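Local coordinates for protein PA0821 (Pseudomonas aeruginosa, PDB 7DRG) that probably serves as the immunity protein (antitoxin) that neutralises a putative VRR-NUC nuclease effector of the type VI secretion system, at residues R41-F46 with L143-F148; S110-S115 with L126-G131; A272-Y277 with P350-T355. All blocks are in the same frame, centred on the assembly; numbering follows the deposited sequence.

Overall arrangement
Strand 34-46, near the N terminus, takes part in contact 1 but meets its partner almost a hundred residues later. Within that loop the chain forms the hairpin of contact 2, closed over only ten residues, before returning along 143-148 to complete contact 1; contact 2 is nested inside contact 1. The two touch, because strand 126-131 also pairs with strand 144-151, and their centres lie about 10 Å apart. Contact 3 follows in series, closing a 72-residue loop between the segment after strand 267-272 and that after helix 338-348. Its centre is about 23 Å from that of contact 1 and about 28 Å from that of contact 2, across the chain's centre.

Contact 1 of 3, residues R41-F46 with L143-F148; sequences RGTLYF and LSVLEF
Glu147 and Thr43 form a non-hydrogen-bonded pair of two antiparallel strands, and the glutamate reaches toward the other strand. Its CB lies 3.7 Å from Gly42 O; CG, anti to the carbonyl carbon (chi1 -68°), passes alongside Thr43 CG2, and the chain runs on extended. At the tip, OE1 accepts a 2.6 Å hydrogen bond from Thr43 OG1 on its anti lone pair. The same OE1 sits 3.5 Å from Arg41 NE, over one face of the guanidinium, the guanidinium and carboxylate planes 42° apart: an ion pair made through the face, while Arg41 NH1 hydrogen-bonds to Asn185 OD1. This probably helps keep the buried carboxylate ionised.

Farther along that face, Val145 CG2 lies 3.6 Å from Tyr45 CD2. On the other face Phe46 covers Ser144, whose CB makes a CH-pi contact 4.0 Å from the ring centroid, while Leu146 N meets the ring's edge. Six backbone bonds tie the strands, from Gly42-Phe148 to Phe46-Ser144. Helix 213-216 lies against Thr43, Tyr45, Val145 and Glu147; helix 161-173 covers Leu44 and Leu146 on the opposite face. Strand 126-131 continues the pairing beyond 144-148, and strand 177-180 (Tyr179 to Thr43) flanks the other edge of 41-46.

Contact 2 of 3, residues S110-S115 with L126-G131; sequences SFCYTS and LFDIYG
Phe111, Tyr113, Phe127 and Ile129 form the apolar face of an antiparallel beta hairpin, strands 109-114 and 126-131 joined by a long connection. Across the pairs the contacts are light: Tyr113 CD1 stands 4.4 Å from Phe127 CD1, and Phe111 meets Ile129 through their CB atoms. Helix 52-69, helix 96-101 and strand 144-151 all pack on this face. From the first of these, Phe62 stacks on the Tyr113 ring and, with Phe65, meets Phe127, while helix 96-101 lies against Phe111 and Tyr113. Tyr113 CG stands anti to its carbonyl carbon (chi1 -66°), and the ring presents its edge to Phe127 O, with CD1 3.7 Å from that oxygen in the ring plane.

Between the faces runs the backbone ladder, in which Phe111 pairs with Ile129 and Tyr113 with Phe127, each through two hydrogen bonds. The bond from Ile129 N to Phe111 O is short, at 2.7 Å, whereas Phe127 N approaches Tyr113 O at 3.1 Å.

On the other face Cys112 and Asp128 are partly exposed, while Leu126 is buried. Here the Cys112 SG, anti to its backbone N (chi1 -177°), touches both Leu126 CD1 and the Asp128 carboxylate. Asp128, directly across from Cys112, brings OD2 to 3.8 Å from SG, and Leu126 CD1 comes from one pair farther along, at 3.7 Å.

Contact 3 of 3, residues A272-Y277 with P350-T355; sequences AGAYPY and PYLDAT
Two loops meet here without regular secondary structure, the one leaving strand 267-272 and the C-terminal segment that follows helix 338-348, and Pro350 and Leu352 of the latter bracket Ala274 of the former. Ala274 CB lies 4.1 Å from Pro350 CB, while Leu352 CD2 reaches the backbone behind it, 3.5 Å from Gly273 O. Gly273 O itself takes hydrogen bonds from Trp232 NE1 and Gln271 NE2, and the Leu352 methyl merely packs against it. Gly273 has a positive phi (101°), where a CB would crowd both the preceding carbonyl and Tyr277 CE1.

On the outer side Tyr275 meets Pro350 crosswise, at about a right angle. Its CG is wedged between backbone N and carbonyl carbon (chi1 40°), and at the far end of the ring OH rests 3.3 Å from Pro350 CG and equally near CD. The same tyrosine covers one face of Tyr277, with CE1 above the rim.

A water bridges the two segments. It accepts from Ala274 N and donates to Pro350 O at 2.7 Å and to Tyr277 OH at 2.8 Å, lying in the plane of the Tyr277 ring at its edge. Tyr277 OH bonds to Glu349 as well, just beyond the end of helix 338-348. Around this junction, helix 288-297 packs against Ala272, Pro276 and Tyr277, and strand 259-264 touches Ala272 and Leu352.

Contact 1 of 3, residues R41-F46 with L143-F148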
loop_
_atom_site.group_PDB
_atom_site.type_symbol
_atom_site.label_atom_id
_atom_site.label_comp_id
_atom_site.label_asym_id
_atom_site.label_seq_id
_atom_site.Cartn_x
_atom_site.Cartn_y
_atom_site.Cartn_z
ATOM N N ARG B 41 -14.881 13.583 6.461
ATOM C CA ARG B 41 -16.188 13.226 5.927
ATOM C C ARG B 41 -17.062 12.609 7.006
ATOM O O ARG B 41 -16.585 11.818 7.832
ATOM C CB ARG B 41 -16.052 12.245 4.759
ATOM C CG ARG B 41 -17.353 11.976 4.006
ATOM C CD ARG B 41 -17.073 11.167 2.726
ATOM N NE ARG B 41 -16.757 9.767 3.001
ATOM C CZ ARG B 41 -16.242 8.952 2.079
ATOM N NH1 ARG B 41 -15.979 9.426 0.874
ATOM N NH2 ARG B 41 -15.992 7.682 2.357
ATOM N N GLY B 42 -18.340 12.969 6.986
ATOM C CA GLY B 42 -19.334 12.363 7.856
ATOM C C GLY B 42 -20.373 11.635 7.029
ATOM O O GLY B 42 -20.750 12.095 5.948
ATOM N N THR B 43 -20.824 10.493 7.541
ATOM C CA THR B 43 -21.779 9.620 6.867
ATOM C C THR B 43 -22.902 9.284 7.836
ATOM O O THR B 43 -22.640 8.795 8.942
ATOM C CB THR B 43 -21.090 8.335 6.408
ATOM O OG1 THR B 43 -20.005 8.657 5.530
ATOM C CG2 THR B 43 -22.067 7.415 5.712
ATOM N N LEU B 44 -24.145 9.553 7.431
ATOM C CA LEU B 44 -25.316 9.314 8.271
ATOM C C LEU B 44 -26.307 8.466 7.490
ATOM O O LEU B 44 -26.706 8.841 6.385
ATOM C CB LEU B 44 -25.966 10.634 8.703
ATOM C CG LEU B 44 -25.119 11.580 9.555
ATOM C CD1 LEU B 44 -25.867 12.879 9.797
ATOM C CD2 LEU B 44 -24.769 10.922 10.869
ATOM N N TYR B 45 -26.685 7.321 8.054
ATOM C CA TYR B 45 -27.710 6.458 7.478
ATOM C C TYR B 45 -29.021 6.724 8.211
ATOM O O TYR B 45 -29.081 6.568 9.434
ATOM C CB TYR B 45 -27.324 4.984 7.609
ATOM C CG TYR B 45 -26.003 4.561 6.979
ATOM C CD1 TYR B 45 -24.795 4.774 7.635
ATOM C CD2 TYR B 45 -25.980 3.891 5.755
ATOM C CE1 TYR B 45 -23.586 4.351 7.079
ATOM C CE2 TYR B 45 -24.786 3.471 5.193
ATOM C CZ TYR B 45 -23.598 3.704 5.859
ATOM O OH TYR B 45 -22.414 3.273 5.293
ATOM N N PHE B 46 -30.073 7.098 7.476
ATOM C CA PHE B 46 -31.304 7.555 8.117
ATOM C C PHE B 46 -32.506 7.088 7.309
ATOM O O PHE B 46 -32.382 6.685 6.152
ATOM C CB PHE B 46 -31.329 9.084 8.270
ATOM C CG PHE B 46 -31.403 9.821 6.959
ATOM C CD1 PHE B 46 -30.262 10.026 6.197
ATOM C CD2 PHE B 46 -32.610 10.314 6.485
ATOM C CE1 PHE B 46 -30.327 10.692 4.982
ATOM C CE2 PHE B 46 -32.678 10.988 5.275
ATOM C CZ PHE B 46 -31.530 11.178 4.522
ATOM N N LEU B 143 -33.339 2.555 3.708
ATOM C CA LEU B 143 -32.244 3.274 4.347
ATOM C C LEU B 143 -31.631 4.260 3.359
ATOM O O LEU B 143 -31.170 3.861 2.282
ATOM C CB LEU B 143 -31.190 2.293 4.861
ATOM C CG LEU B 143 -30.181 2.882 5.845
ATOM C CD1 LEU B 143 -30.908 3.460 7.056
ATOM C CD2 LEU B 143 -29.189 1.801 6.247
ATOM N N SER B 144 -31.637 5.538 3.723
ATOM C CA SER B 144 -31.040 6.605 2.934
ATOM C C SER B 144 -29.728 7.059 3.576
ATOM O O SER B 144 -29.378 6.661 4.691
ATOM C CB SER B 144 -32.022 7.772 2.796
ATOM O OG SER B 144 -33.205 7.351 2.117
ATOM N N VAL B 145 -28.984 7.894 2.852
ATOM C CA VAL B 145 -27.640 8.285 3.275
ATOM C C VAL B 145 -27.437 9.769 3.023
ATOM O O VAL B 145 -27.765 10.273 1.945
ATOM C CB VAL B 145 -26.548 7.479 2.540
ATOM C CG1 VAL B 145 -25.163 8.016 2.898
ATOM C CG2 VAL B 145 -26.650 5.993 2.862
ATOM N N LEU B 146 -26.883 10.466 4.012
ATOM C CA LEU B 146 -26.321 11.798 3.832
ATOM C C LEU B 146 -24.831 11.717 4.116
ATOM O O LEU B 146 -24.434 11.251 5.188
ATOM C CB LEU B 146 -26.964 12.820 4.777
ATOM C CG LEU B 146 -26.289 14.193 4.824
ATOM C CD1 LEU B 146 -26.321 14.880 3.464
ATOM C CD2 LEU B 146 -26.950 15.088 5.863
ATOM N N GLU B 147 -24.015 12.178 3.172
ATOM C CA GLU B 147 -22.574 12.276 3.373
ATOM C C GLU B 147 -22.140 13.705 3.108
ATOM O O GLU B 147 -22.625 14.345 2.174
ATOM C CB GLU B 147 -21.785 11.347 2.443
ATOM C CG GLU B 147 -21.949 9.881 2.704
ATOM C CD GLU B 147 -20.791 9.088 2.128
ATOM O OE1 GLU B 147 -20.018 8.527 2.921
ATOM O OE2 GLU B 147 -20.640 9.047 0.882
ATOM N N PHE B 148 -21.216 14.203 3.921
ATOM C CA PHE B 148 -20.754 15.565 3.726
ATOM C C PHE B 148 -19.328 15.666 4.231
ATOM O O PHE B 148 -18.886 14.865 5.056
ATOM C CB PHE B 148 -21.672 16.577 4.430
ATOM C CG PHE B 148 -21.575 16.541 5.921
ATOM C CD1 PHE B 148 -22.167 15.522 6.640
ATOM C CD2 PHE B 148 -20.869 17.519 6.603
ATOM C CE1 PHE B 148 -22.067 15.486 8.031
ATOM C CE2 PHE B 148 -20.761 17.491 7.990
ATOM C CZ PHE B 148 -21.365 16.466 8.699
#

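Contact 2 of 3, residues S110-S115 with L126-G131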
loop_
_atom_site.group_PDB
_atom_site.type_symbol
_atom_site.label_atom_id
_atom_site.label_comp_id
_atom_site.label_asym_id
_atom_site.label_seq_id
_atom_site.Cartn_x
_atom_site.Cartn_y
_atom_site.Cartn_z
ATOM N N SER B 110 -31.588 12.573 -5.136
ATOM C CA SER B 110 -30.221 12.400 -5.634
ATOM C C SER B 110 -29.627 13.792 -5.825
ATOM O O SER B 110 -29.985 14.494 -6.775
ATOM C CB SER B 110 -30.203 11.601 -6.934
ATOM O OG SER B 110 -28.877 11.431 -7.410
ATOM N N PHE B 111 -28.738 14.189 -4.913
ATOM C CA PHE B 111 -28.103 15.502 -4.963
ATOM C C PHE B 111 -26.689 15.356 -4.442
ATOM O O PHE B 111 -26.495 14.997 -3.275
ATOM C CB PHE B 111 -28.855 16.536 -4.114
ATOM C CG PHE B 111 -30.283 16.741 -4.523
ATOM C CD1 PHE B 111 -30.603 17.607 -5.557
ATOM C CD2 PHE B 111 -31.309 16.081 -3.861
ATOM C CE1 PHE B 111 -31.917 17.803 -5.930
ATOM C CE2 PHE B 111 -32.630 16.267 -4.237
ATOM C CZ PHE B 111 -32.932 17.130 -5.272
ATOM N N CYS B 112 -25.707 15.652 -5.283
ATOM C CA CYS B 112 -24.308 15.572 -4.873
ATOM C C CYS B 112 -23.609 16.872 -5.246
ATOM O O CYS B 112 -23.320 17.107 -6.424
ATOM C CB CYS B 112 -23.621 14.374 -5.518
ATOM S SG CYS B 112 -21.926 14.195 -4.958
ATOM N N TYR B 113 -23.348 17.713 -4.245
ATOM C CA TYR B 113 -22.610 18.953 -4.432
ATOM C C TYR B 113 -21.134 18.683 -4.193
ATOM O O TYR B 113 -20.765 18.108 -3.161
ATOM C CB TYR B 113 -23.082 20.030 -3.457
ATOM C CG TYR B 113 -24.503 20.511 -3.657
ATOM C CD1 TYR B 113 -25.570 19.867 -3.037
ATOM C CD2 TYR B 113 -24.770 21.624 -4.441
ATOM C CE1 TYR B 113 -26.878 20.329 -3.198
ATOM C CE2 TYR B 113 -26.077 22.094 -4.602
ATOM C CZ TYR B 113 -27.114 21.435 -3.987
ATOM O OH TYR B 113 -28.399 21.899 -4.147
ATOM N N THR B 114 -20.294 19.104 -5.137
ATOM C CA THR B 114 -18.856 18.879 -5.029
ATOM C C THR B 114 -18.107 20.184 -5.257
ATOM O O THR B 114 -18.675 21.191 -5.681
ATOM C CB THR B 114 -18.363 17.819 -6.025
ATOM O OG1 THR B 114 -18.460 18.328 -7.362
ATOM C CG2 THR B 114 -19.163 16.530 -5.907
ATOM N N SER B 115 -16.798 20.147 -4.986
ATOM C CA SER B 115 -15.943 21.321 -5.112
ATOM C C SER B 115 -14.761 21.091 -6.045
ATOM O O SER B 115 -13.834 21.906 -6.061
ATOM C CB SER B 115 -15.428 21.763 -3.733
ATOM O OG SER B 115 -14.647 20.732 -3.143
ATOM N N LEU B 126 -18.116 18.420 0.181
ATOM C CA LEU B 126 -19.107 17.486 -0.341
ATOM C C LEU B 126 -20.395 17.611 0.455
ATOM O O LEU B 126 -20.360 17.759 1.680
ATOM C CB LEU B 126 -18.601 16.043 -0.257
ATOM C CG LEU B 126 -19.619 14.945 -0.572
ATOM C CD1 LEU B 126 -19.773 14.820 -2.071
ATOM C CD2 LEU B 126 -19.216 13.616 0.064
ATOM N N PHE B 127 -21.531 17.546 -0.240
ATOM C CA PHE B 127 -22.822 17.353 0.419
ATOM C C PHE B 127 -23.630 16.458 -0.505
ATOM O O PHE B 127 -23.987 16.879 -1.605
ATOM C CB PHE B 127 -23.530 18.686 0.674
ATOM C CG PHE B 127 -24.743 18.582 1.560
ATOM C CD1 PHE B 127 -26.000 18.333 1.018
ATOM C CD2 PHE B 127 -24.640 18.768 2.934
ATOM C CE1 PHE B 127 -27.128 18.263 1.825
ATOM C CE2 PHE B 127 -25.783 18.706 3.746
ATOM C CZ PHE B 127 -27.007 18.443 3.198
ATOM N N ASP B 128 -23.905 15.231 -0.068
ATOM C CA ASP B 128 -24.441 14.193 -0.944
ATOM C C ASP B 128 -25.657 13.559 -0.284
ATOM O O ASP B 128 -25.525 12.925 0.767
ATOM C CB ASP B 128 -23.354 13.143 -1.214
ATOM C CG ASP B 128 -23.760 12.091 -2.230
ATOM O OD1 ASP B 128 -24.940 12.005 -2.618
ATOM O OD2 ASP B 128 -22.862 11.332 -2.645
ATOM N N ILE B 129 -26.830 13.703 -0.908
ATOM C CA ILE B 129 -28.062 13.082 -0.435
ATOM C C ILE B 129 -28.419 11.934 -1.360
ATOM O O ILE B 129 -28.479 12.112 -2.582
ATOM C CB ILE B 129 -29.231 14.078 -0.382
ATOM C CG1 ILE B 129 -28.934 15.213 0.594
ATOM C CG2 ILE B 129 -30.522 13.353 0.010
ATOM C CD1 ILE B 129 -29.894 16.383 0.413
ATOM N N TYR B 130 -28.680 10.767 -0.780
ATOM C CA TYR B 130 -29.170 9.607 -1.522
ATOM C C TYR B 130 -30.416 9.117 -0.790
ATOM O O TYR B 130 -30.313 8.510 0.278
ATOM C CB TYR B 130 -28.086 8.538 -1.620
ATOM C CG TYR B 130 -28.506 7.260 -2.305
ATOM C CD1 TYR B 130 -28.409 7.130 -3.676
ATOM C CD2 TYR B 130 -28.958 6.176 -1.568
ATOM C CE1 TYR B 130 -28.776 5.959 -4.305
ATOM C CE2 TYR B 130 -29.325 5.004 -2.184
ATOM C CZ TYR B 130 -29.236 4.905 -3.553
ATOM O OH TYR B 130 -29.600 3.738 -4.188
ATOM N N GLY B 131 -31.595 9.396 -1.354
ATOM C CA GLY B 131 -32.835 9.179 -0.636
ATOM C C GLY B 131 -33.774 8.200 -1.307
ATOM O O GLY B 131 -34.120 8.386 -2.476
#

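Contact 3 of 3, residues A272-Y277 with P350-T355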
loop_
_atom_site.group_PDB
_atom_site.type_symbol
_atom_site.label_atom_id
_atom_site.label_comp_id
_atom_site.label_asym_id
_atom_site.label_seq_id
_atom_site.Cartn_x
_atom_site.Cartn_y
_atom_site.Cartn_z
ATOM N N ALA B 272 -14.087 10.275 19.622
ATOM C CA ALA B 272 -12.927 9.494 20.055
ATOM C C ALA B 272 -11.666 10.317 19.821
ATOM O O ALA B 272 -11.026 10.210 18.778
ATOM C CB ALA B 272 -12.864 8.164 19.309
ATOM N N GLY B 273 -11.281 11.111 20.816
ATOM C CA GLY B 273 -10.038 11.851 20.745
ATOM C C GLY B 273 -10.232 13.314 20.377
ATOM O O GLY B 273 -11.308 13.759 19.970
ATOM N N ALA B 274 -9.128 14.062 20.514
ATOM C CA ALA B 274 -9.141 15.515 20.365
ATOM C C ALA B 274 -9.264 15.954 18.918
ATOM O O ALA B 274 -9.591 17.117 18.658
ATOM C CB ALA B 274 -7.863 16.109 20.973
ATOM N N TYR B 275 -8.990 15.058 17.979
ATOM C CA TYR B 275 -9.075 15.333 16.552
ATOM C C TYR B 275 -9.160 14.000 15.830
ATOM O O TYR B 275 -8.866 12.957 16.422
ATOM C CB TYR B 275 -7.857 16.140 16.062
ATOM C CG TYR B 275 -6.532 15.726 16.665
ATOM C CD1 TYR B 275 -5.955 14.497 16.370
ATOM C CD2 TYR B 275 -5.848 16.582 17.516
ATOM C CE1 TYR B 275 -4.738 14.125 16.922
ATOM C CE2 TYR B 275 -4.639 16.225 18.067
ATOM C CZ TYR B 275 -4.088 14.998 17.769
ATOM O OH TYR B 275 -2.879 14.655 18.329
ATOM N N PRO B 276 -9.571 13.988 14.562
ATOM C CA PRO B 276 -9.576 12.719 13.826
ATOM C C PRO B 276 -8.163 12.197 13.610
ATOM O O PRO B 276 -7.209 12.966 13.463
ATOM C CB PRO B 276 -10.257 13.073 12.497
ATOM C CG PRO B 276 -10.071 14.547 12.343
ATOM C CD PRO B 276 -10.132 15.089 13.759
ATOM N N TYR B 277 -8.043 10.866 13.587
ATOM C CA TYR B 277 -6.756 10.176 13.504
ATOM C C TYR B 277 -6.653 9.397 12.202
ATOM O O TYR B 277 -7.525 8.573 11.898
ATOM C CB TYR B 277 -6.565 9.199 14.669
ATOM C CG TYR B 277 -6.190 9.824 15.992
ATOM C CD1 TYR B 277 -7.137 10.478 16.767
ATOM C CD2 TYR B 277 -4.893 9.722 16.488
ATOM C CE1 TYR B 277 -6.794 11.041 17.987
ATOM C CE2 TYR B 277 -4.545 10.276 17.704
ATOM C CZ TYR B 277 -5.501 10.940 18.450
ATOM O OH TYR B 277 -5.169 11.500 19.669
ATOM N N PRO B 350 -3.406 14.030 23.058
ATOM C CA PRO B 350 -3.942 15.258 23.658
ATOM C C PRO B 350 -5.319 15.034 24.265
ATOM O O PRO B 350 -6.126 14.249 23.761
ATOM C CB PRO B 350 -4.006 16.233 22.475
ATOM C CG PRO B 350 -3.024 15.690 21.477
ATOM C CD PRO B 350 -3.071 14.201 21.634
ATOM N N TYR B 351 -5.581 15.748 25.358
ATOM C CA TYR B 351 -6.838 15.654 26.084
ATOM C C TYR B 351 -7.916 16.528 25.444
ATOM O O TYR B 351 -7.635 17.523 24.772
ATOM C CB TYR B 351 -6.659 16.102 27.538
ATOM C CG TYR B 351 -6.014 15.096 28.472
ATOM C CD1 TYR B 351 -4.824 14.466 28.147
ATOM C CD2 TYR B 351 -6.594 14.807 29.702
ATOM C CE1 TYR B 351 -4.236 13.555 29.019
ATOM C CE2 TYR B 351 -6.017 13.906 30.575
ATOM C CZ TYR B 351 -4.844 13.280 30.226
ATOM O OH TYR B 351 -4.277 12.384 31.100
ATOM N N LEU B 352 -9.168 16.161 25.700
ATOM C CA LEU B 352 -10.289 17.001 25.296
ATOM C C LEU B 352 -10.332 18.274 26.131
ATOM O O LEU B 352 -10.060 18.257 27.336
ATOM C CB LEU B 352 -11.606 16.248 25.455
ATOM C CG LEU B 352 -11.751 14.942 24.692
ATOM C CD1 LEU B 352 -13.114 14.346 24.984
ATOM C CD2 LEU B 352 -11.551 15.176 23.199
ATOM N N ASP B 353 -10.689 19.384 25.490
ATOM C CA ASP B 353 -10.868 20.642 26.206
ATOM C C ASP B 353 -11.891 21.489 25.453
ATOM O O ASP B 353 -12.539 21.026 24.508
ATOM C CB ASP B 353 -9.520 21.354 26.406
ATOM C CG ASP B 353 -8.812 21.689 25.101
ATOM O OD1 ASP B 353 -9.476 21.892 24.065
ATOM O OD2 ASP B 353 -7.564 21.753 25.114
ATOM N N ALA B 354 -12.040 22.745 25.879
ATOM C CA ALA B 354 -13.028 23.628 25.273
ATOM C C ALA B 354 -12.693 24.001 23.834
ATOM O O ALA B 354 -13.570 24.505 23.127
ATOM C CB ALA B 354 -13.178 24.896 26.114
ATOM N N THR B 355 -11.462 23.773 23.383
ATOM C CA THR B 355 -11.087 24.118 22.018
ATOM C C THR B 355 -11.400 23.023 21.011
ATOM O O THR B 355 -11.383 23.300 19.808
ATOM C CB THR B 355 -9.592 24.447 21.930
ATOM O OG1 THR B 355 -8.820 23.258 22.138
ATOM C CG2 THR B 355 -9.212 25.488 22.977
HETATM O O HOH W 1 -6.834 12.709 21.601
#